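Local coordinates for transcriptional regulator (Rhodococcus sp., PDB 2O0Y), which probably binds DNA through a helix-turn-helix domain and regulates transcription, as expected of an IclR-family regulator, at residues B[196-210]-B[221-233]. Residues are numbered along the deposited sequence; the frame is centred on the assembly and turned at random.
Sequences LVHGERELGSSGLSF and AALTLGGPTGRFT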
# COMPACT_ATOMS: atom_id res chain seq x y z
N LEU B 196 -29.48 6.48 6.80
CA LEU B 196 -29.96 6.08 8.12
C LEU B 196 -30.70 4.76 7.90
O LEU B 196 -31.71 4.74 7.21
CB LEU B 196 -30.90 7.17 8.69
CG LEU B 196 -31.75 6.78 9.90
CD1 LEU B 196 -30.87 6.54 11.11
CD2 LEU B 196 -32.67 7.93 10.18
N VAL B 197 -30.15 3.66 8.43
CA VAL B 197 -30.67 2.33 8.14
C VAL B 197 -30.87 1.57 9.46
O VAL B 197 -30.16 1.85 10.45
CB VAL B 197 -29.67 1.52 7.27
CG1 VAL B 197 -29.28 2.30 6.00
CG2 VAL B 197 -28.44 1.22 8.03
N HIS B 198 -31.77 0.60 9.46
CA HIS B 198 -32.07 -0.20 10.67
C HIS B 198 -32.03 -1.70 10.38
O HIS B 198 -32.67 -2.16 9.46
CB HIS B 198 -33.47 0.14 11.19
CG HIS B 198 -33.74 1.60 11.32
ND1 HIS B 198 -33.32 2.34 12.41
CD2 HIS B 198 -34.40 2.46 10.52
CE1 HIS B 198 -33.72 3.60 12.27
NE2 HIS B 198 -34.38 3.69 11.13
N GLY B 199 -31.27 -2.47 11.16
CA GLY B 199 -31.38 -3.92 11.09
C GLY B 199 -30.81 -4.53 9.81
O GLY B 199 -31.15 -5.65 9.44
N GLU B 200 -29.90 -3.81 9.15
CA GLU B 200 -29.28 -4.36 7.97
C GLU B 200 -28.12 -5.25 8.33
O GLU B 200 -28.07 -6.37 7.86
CB GLU B 200 -28.83 -3.25 7.01
CG GLU B 200 -29.97 -2.70 6.21
CD GLU B 200 -29.51 -1.78 5.08
OE1 GLU B 200 -28.29 -1.70 4.81
OE2 GLU B 200 -30.37 -1.14 4.47
N ARG B 201 -27.21 -4.74 9.18
CA ARG B 201 -26.02 -5.47 9.62
C ARG B 201 -26.38 -6.64 10.52
O ARG B 201 -25.88 -7.77 10.35
CB ARG B 201 -25.07 -4.52 10.36
CG ARG B 201 -24.40 -3.43 9.51
CD ARG B 201 -23.78 -2.30 10.36
NE ARG B 201 -23.43 -2.70 11.73
CZ ARG B 201 -23.80 -2.04 12.83
NH1 ARG B 201 -24.50 -0.90 12.72
NH2 ARG B 201 -23.46 -2.47 14.04
N GLU B 202 -27.23 -6.38 11.51
CA GLU B 202 -27.72 -7.40 12.42
C GLU B 202 -28.97 -6.87 13.10
O GLU B 202 -29.17 -5.65 13.17
CB GLU B 202 -26.65 -7.75 13.48
CG GLU B 202 -26.40 -6.67 14.49
CD GLU B 202 -25.21 -6.96 15.40
OE1 GLU B 202 -24.16 -7.46 14.92
OE2 GLU B 202 -25.30 -6.65 16.59
N LEU B 203 -29.79 -7.78 13.60
CA LEU B 203 -31.01 -7.41 14.29
C LEU B 203 -30.63 -6.59 15.51
O LEU B 203 -29.71 -6.96 16.21
CB LEU B 203 -31.76 -8.67 14.73
CG LEU B 203 -33.18 -8.55 15.32
CD1 LEU B 203 -34.20 -8.04 14.31
CD2 LEU B 203 -33.65 -9.90 15.87
N GLY B 204 -31.37 -5.50 15.75
CA GLY B 204 -31.14 -4.64 16.89
C GLY B 204 -30.12 -3.55 16.67
O GLY B 204 -29.89 -2.77 17.58
N SER B 205 -29.48 -3.49 15.49
CA SER B 205 -28.51 -2.42 15.21
C SER B 205 -29.03 -1.43 14.18
O SER B 205 -29.90 -1.77 13.36
CB SER B 205 -27.17 -2.98 14.75
OG SER B 205 -27.37 -3.78 13.60
N SER B 206 -28.56 -0.18 14.26
CA SER B 206 -28.94 0.88 13.32
C SER B 206 -27.72 1.71 13.10
O SER B 206 -26.78 1.64 13.89
CB SER B 206 -30.05 1.82 13.85
OG SER B 206 -31.30 1.19 13.96
N GLY B 207 -27.72 2.50 12.04
CA GLY B 207 -26.53 3.27 11.71
C GLY B 207 -26.95 4.54 11.00
O GLY B 207 -27.92 4.54 10.23
N LEU B 208 -26.26 5.63 11.29
CA LEU B 208 -26.43 6.86 10.51
C LEU B 208 -25.03 7.19 9.99
O LEU B 208 -24.10 7.26 10.79
CB LEU B 208 -26.89 7.98 11.43
CG LEU B 208 -26.85 9.45 10.97
CD1 LEU B 208 -27.81 9.72 9.79
CD2 LEU B 208 -27.23 10.29 12.17
N SER B 209 -24.88 7.45 8.69
CA SER B 209 -23.57 7.77 8.10
C SER B 209 -23.61 9.03 7.25
O SER B 209 -24.55 9.24 6.49
CB SER B 209 -23.08 6.62 7.21
OG SER B 209 -21.66 6.71 6.97
N PHE B 210 -22.61 9.90 7.39
CA PHE B 210 -22.49 11.09 6.53
C PHE B 210 -21.18 10.94 5.74
O PHE B 210 -20.20 10.41 6.27
CB PHE B 210 -22.41 12.39 7.38
CG PHE B 210 -23.76 12.97 7.70
CD1 PHE B 210 -24.55 12.42 8.69
CD2 PHE B 210 -24.25 14.06 6.98
CE1 PHE B 210 -25.83 12.95 8.99
CE2 PHE B 210 -25.52 14.58 7.28
CZ PHE B 210 -26.29 14.02 8.28
N ALA B 221 -14.40 9.04 3.02
CA ALA B 221 -14.66 8.30 4.26
C ALA B 221 -16.10 8.52 4.62
O ALA B 221 -16.77 9.34 4.01
CB ALA B 221 -13.73 8.78 5.40
N ALA B 222 -16.59 7.78 5.62
CA ALA B 222 -17.98 7.91 6.04
C ALA B 222 -17.99 8.07 7.56
O ALA B 222 -17.50 7.19 8.29
CB ALA B 222 -18.73 6.68 5.63
N LEU B 223 -18.45 9.21 8.05
CA LEU B 223 -18.53 9.42 9.47
C LEU B 223 -19.83 8.76 9.96
O LEU B 223 -20.93 9.16 9.56
CB LEU B 223 -18.58 10.91 9.77
CG LEU B 223 -18.64 11.30 11.25
CD1 LEU B 223 -17.26 10.99 11.93
CD2 LEU B 223 -18.92 12.78 11.43
N THR B 224 -19.71 7.79 10.87
CA THR B 224 -20.84 6.93 11.13
C THR B 224 -21.17 6.74 12.63
O THR B 224 -20.29 6.42 13.41
CB THR B 224 -20.56 5.57 10.49
OG1 THR B 224 -20.26 5.78 9.09
CG2 THR B 224 -21.77 4.64 10.58
N LEU B 225 -22.47 6.84 12.98
CA LEU B 225 -22.97 6.41 14.32
C LEU B 225 -23.55 5.02 14.19
O LEU B 225 -24.27 4.77 13.25
CB LEU B 225 -24.10 7.33 14.77
CG LEU B 225 -23.89 8.83 14.90
CD1 LEU B 225 -25.15 9.41 15.50
CD2 LEU B 225 -22.69 9.14 15.82
N GLY B 226 -23.24 4.09 15.09
CA GLY B 226 -23.94 2.80 15.10
C GLY B 226 -24.29 2.51 16.52
O GLY B 226 -23.51 2.82 17.44
N GLY B 227 -25.46 1.91 16.72
CA GLY B 227 -25.87 1.55 18.06
C GLY B 227 -27.16 0.80 18.04
O GLY B 227 -27.63 0.39 16.98
N PRO B 228 -27.77 0.61 19.22
CA PRO B 228 -29.04 -0.09 19.32
C PRO B 228 -30.18 0.67 18.64
O PRO B 228 -30.30 1.88 18.79
CB PRO B 228 -29.26 -0.20 20.83
CG PRO B 228 -28.40 0.85 21.43
CD PRO B 228 -27.24 0.99 20.54
N THR B 229 -31.00 -0.06 17.88
CA THR B 229 -32.14 0.55 17.15
C THR B 229 -33.06 1.34 18.08
O THR B 229 -33.58 2.40 17.72
CB THR B 229 -32.90 -0.55 16.43
OG1 THR B 229 -32.03 -1.05 15.42
CG2 THR B 229 -34.25 -0.06 15.81
N GLY B 230 -33.18 0.88 19.31
CA GLY B 230 -34.06 1.50 20.29
C GLY B 230 -33.62 2.90 20.71
O GLY B 230 -34.39 3.59 21.37
N ARG B 231 -32.39 3.32 20.35
CA ARG B 231 -31.94 4.69 20.62
C ARG B 231 -32.03 5.59 19.38
O ARG B 231 -31.95 6.81 19.50
CB ARG B 231 -30.49 4.68 21.13
CG ARG B 231 -30.42 4.25 22.62
CD ARG B 231 -29.18 4.85 23.34
NE ARG B 231 -27.91 4.38 22.84
CZ ARG B 231 -27.24 3.34 23.35
NH1 ARG B 231 -27.78 2.65 24.34
NH2 ARG B 231 -26.07 2.97 22.85
N PHE B 232 -32.20 4.97 18.22
CA PHE B 232 -32.37 5.68 16.94
C PHE B 232 -33.85 5.83 16.70
O PHE B 232 -34.40 5.32 15.71
CB PHE B 232 -31.72 4.92 15.79
CG PHE B 232 -30.21 4.97 15.78
CD1 PHE B 232 -29.46 4.27 16.72
CD2 PHE B 232 -29.52 5.70 14.79
CE1 PHE B 232 -28.07 4.32 16.68
CE2 PHE B 232 -28.14 5.74 14.76
CZ PHE B 232 -27.43 5.04 15.71
N THR B 233 -34.48 6.54 17.62
CA THR B 233 -35.91 6.77 17.60
C THR B 233 -36.29 8.08 16.89
O THR B 233 -35.46 8.96 16.74
CB THR B 233 -36.47 6.89 19.03
OG1 THR B 233 -35.90 8.03 19.68
CG2 THR B 233 -36.18 5.63 19.85
O HOH W 1 -33.15 -3.34 14.30
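Strands 205-210 and 221-228 run antiparallel, their axes 4.5 Å apart at the closest, and Ser-206, Leu-208 and Phe-210 pair with Gly-227, Leu-225 and Leu-223 through two backbone hydrogen bonds each. They are the two arms of a beta hairpin in the six-stranded antiparallel sheet of the IclR C-terminal, GAF-like domain. Past the paired strands, Thr-229 N still reaches Gly-204 O (2.9 Å), tying the type II turn 202-205 to the start of the 3-10 segment 229-231. The face carrying Leu-208, Phe-210, Leu-223 and Leu-225 is mostly apolar, with Ser-206 as its polar member. Leu-208 and Leu-225 run alongside each other, CD2 to CD1 4.0 Å, while Leu-225 and Phe-210 also pack on helix 237-254. Farther along, the Phe-232 ring folds back under the strand: Ser-206 CB sits over its face in a CH-pi contact, 3.9 Å from the centroid and 20° off the normal. Leu-196 CD1 meets the ring obliquely at CD2, the two side chains passing antiparallel to each other, and Tyr-240 of helix 237-254 makes an edge-to-face contact with it. On the other face of the sheet, Ser-209 OG and Thr-224 OG1 share a 2.7 Å hydrogen bond beneath helix 152-157. Ser-209 swings OG beside its own carbonyl carbon (chi1 -162°), which also brings that oxygen to 3.2 Å from Ala-222 CB. A polar chain closes the open end of the hairpin, beside turn 202-205. The buried Ser-206 hydroxyl makes two hydrogen bonds, to His-198 ND1 in the neighbouring strand and to Thr-229 OG1 across the contact, the latter 2.8 Å long. Thr-229 turns OG1 beside its backbone N (chi1 -67°), and from there the same oxygen hydrogen-bonds a water that in turn accepts from Gly-204 N at 3.2 Å.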